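Local coordinates for diadenosine tetraphosphatase, putative (Trypanosoma brucei, PDB 2QJC), which binds two manganese ions and, judging by its family, probably hydrolyses symmetrical dinucleoside tetraphosphates such as diadenosine tetraphosphate, at residues Y8-V12 and V150-E155. Residue numbers count along the deposited sequence, not the author numbering.
Sequences YANVV and VDRQYE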
loop_
_atom_site.group_PDB
_atom_site.type_symbol
_atom_site.label_atom_id
_atom_site.label_comp_id
_atom_site.label_asym_id
_atom_site.label_seq_id
_atom_site.Cartn_x
_atom_site.Cartn_y
_atom_site.Cartn_z
ATOM N N TYR A 8 -8.548 -16.595 5.204
ATOM C CA TYR A 8 -7.935 -15.836 4.076
ATOM C C TYR A 8 -7.691 -14.373 4.453
ATOM O O TYR A 8 -7.963 -13.950 5.582
ATOM C CB TYR A 8 -8.844 -15.875 2.850
ATOM C CG TYR A 8 -9.282 -17.254 2.413
ATOM C CD1 TYR A 8 -10.263 -17.953 3.114
ATOM C CD2 TYR A 8 -8.755 -17.836 1.262
ATOM C CE1 TYR A 8 -10.717 -19.200 2.674
ATOM C CE2 TYR A 8 -9.197 -19.077 0.813
ATOM C CZ TYR A 8 -10.181 -19.752 1.521
ATOM O OH TYR A 8 -10.644 -20.961 1.055
ATOM N N ALA A 9 -7.185 -13.607 3.492
ATOM C CA ALA A 9 -6.908 -12.186 3.682
ATOM C C ALA A 9 -8.205 -11.418 3.939
ATOM O O ALA A 9 -9.234 -11.698 3.328
ATOM C CB ALA A 9 -6.200 -11.629 2.446
ATOM N N ASN A 10 -8.143 -10.441 4.836
ATOM C CA ASN A 10 -9.313 -9.641 5.200
ATOM C C ASN A 10 -9.632 -8.519 4.208
ATOM O O ASN A 10 -8.767 -7.702 3.869
ATOM C CB ASN A 10 -9.117 -9.073 6.610
ATOM C CG ASN A 10 -8.993 -10.171 7.663
ATOM O OD1 ASN A 10 -8.502 -9.942 8.772
ATOM N ND2 ASN A 10 -9.445 -11.373 7.317
ATOM N N VAL A 11 -10.888 -8.491 3.764
ATOM C CA VAL A 11 -11.373 -7.510 2.794
ATOM C C VAL A 11 -12.382 -6.498 3.353
ATOM O O VAL A 11 -13.346 -6.867 4.022
ATOM C CB VAL A 11 -12.041 -8.221 1.580
ATOM C CG1 VAL A 11 -12.477 -7.196 0.550
ATOM C CG2 VAL A 11 -11.074 -9.227 0.956
ATOM N N VAL A 12 -12.150 -5.221 3.061
ATOM C CA VAL A 12 -13.033 -4.137 3.491
ATOM C C VAL A 12 -13.608 -3.464 2.239
ATOM O O VAL A 12 -12.871 -3.151 1.303
ATOM C CB VAL A 12 -12.257 -3.092 4.347
ATOM C CG1 VAL A 12 -13.030 -1.786 4.438
ATOM C CG2 VAL A 12 -12.031 -3.642 5.733
ATOM N N VAL A 150 -11.308 -12.599 -5.037
ATOM C CA VAL A 150 -10.898 -11.508 -4.157
ATOM C C VAL A 150 -11.057 -11.863 -2.679
ATOM O O VAL A 150 -10.204 -11.523 -1.855
ATOM C CB VAL A 150 -11.715 -10.216 -4.455
ATOM C CG1 VAL A 150 -11.254 -9.078 -3.552
ATOM C CG2 VAL A 150 -11.550 -9.826 -5.919
ATOM N N ASP A 151 -12.145 -12.555 -2.353
ATOM C CA ASP A 151 -12.423 -12.945 -0.976
ATOM C C ASP A 151 -11.674 -14.200 -0.532
ATOM O O ASP A 151 -11.737 -14.590 0.639
ATOM C CB ASP A 151 -13.928 -13.148 -0.791
ATOM C CG ASP A 151 -14.718 -11.887 -1.074
ATOM O OD1 ASP A 151 -14.487 -10.873 -0.383
ATOM O OD2 ASP A 151 -15.569 -11.906 -1.990
ATOM N N ARG A 152 -10.964 -14.830 -1.462
ATOM C CA ARG A 152 -10.209 -16.034 -1.141
ATOM C C ARG A 152 -8.726 -15.891 -1.477
ATOM O O ARG A 152 -8.103 -16.799 -2.031
ATOM C CB ARG A 152 -10.816 -17.236 -1.867
ATOM C CG ARG A 152 -12.227 -17.547 -1.394
ATOM C CD ARG A 152 -12.759 -18.837 -1.979
ATOM N NE ARG A 152 -14.086 -19.141 -1.451
ATOM C CZ ARG A 152 -14.786 -20.229 -1.760
ATOM N NH1 ARG A 152 -14.285 -21.126 -2.600
ATOM N NH2 ARG A 152 -15.986 -20.419 -1.225
ATOM N N GLN A 153 -8.169 -14.736 -1.126
ATOM C CA GLN A 153 -6.759 -14.463 -1.362
ATOM C C GLN A 153 -6.000 -14.849 -0.094
ATOM O O GLN A 153 -6.610 -15.077 0.952
ATOM C CB GLN A 153 -6.559 -12.979 -1.669
ATOM C CG GLN A 153 -7.251 -12.480 -2.952
ATOM C CD GLN A 153 -6.443 -12.741 -4.217
ATOM O OE1 GLN A 153 -5.225 -12.534 -4.248
ATOM N NE2 GLN A 153 -7.122 -13.171 -5.277
ATOM N N TYR A 154 -4.674 -14.925 -0.193
ATOM C CA TYR A 154 -3.826 -15.290 0.942
ATOM C C TYR A 154 -2.922 -14.136 1.370
ATOM O O TYR A 154 -2.336 -13.452 0.534
ATOM C CB TYR A 154 -2.978 -16.515 0.582
ATOM C CG TYR A 154 -3.784 -17.796 0.450
ATOM C CD1 TYR A 154 -3.654 -18.617 -0.673
ATOM C CD2 TYR A 154 -4.667 -18.188 1.454
ATOM C CE1 TYR A 154 -4.389 -19.800 -0.790
ATOM C CE2 TYR A 154 -5.404 -19.362 1.350
ATOM C CZ TYR A 154 -5.263 -20.163 0.229
ATOM O OH TYR A 154 -6.003 -21.318 0.132
ATOM N N GLU A 155 -2.815 -13.945 2.682
ATOM C CA GLU A 155 -2.026 -12.880 3.286
ATOM C C GLU A 155 -0.566 -12.779 2.850
ATOM O O GLU A 155 -0.084 -11.685 2.524
ATOM C CB GLU A 155 -2.105 -13.001 4.811
ATOM C CG GLU A 155 -1.079 -12.171 5.563
ATOM C CD GLU A 155 -1.398 -12.064 7.038
ATOM O OE1 GLU A 155 -1.983 -13.027 7.587
ATOM O OE2 GLU A 155 -1.057 -11.024 7.649
HETATM O O HOH W 1 -9.193 -12.736 0.961
#
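In this calcineurin-like metallophosphoesterase fold, the first modelled residues, leading into edge strand 11-13, lie along the loop that runs from strand 137-140 into helix 155-160. Tyr8 gives up the most surface. Its ring lies against Arg152, with Tyr8 CD2 3.3 Å from Arg152 CA, and receives a CH-pi contact over one face from Arg152 CG, 4.3 Å from the ring centroid. The Tyr154 ring is nearly parallel (6°) but slid aside, centroids 5.5 Å apart, so the two tyrosines barely overlap. Ala9 is buried, its methyl group pointing at the turn into the helix, where Tyr154 is the N-cap, and also touching Val158. Val11 CG2 packs 3.7 Å from Val150 O, while the same side chain reaches Ile129 and Arg131 on the neighbouring parallel strand 129-132. The backbones join through a nearly straight hydrogen bond, Ala9 N to Gln153 O (3.0 Å), and through a water that accepts from Gln153 N (3.1 Å) and lies within hydrogen-bonding distance of two carbonyl oxygens, Val150 O at 3.2 Å and Ala9 O at 2.6 Å.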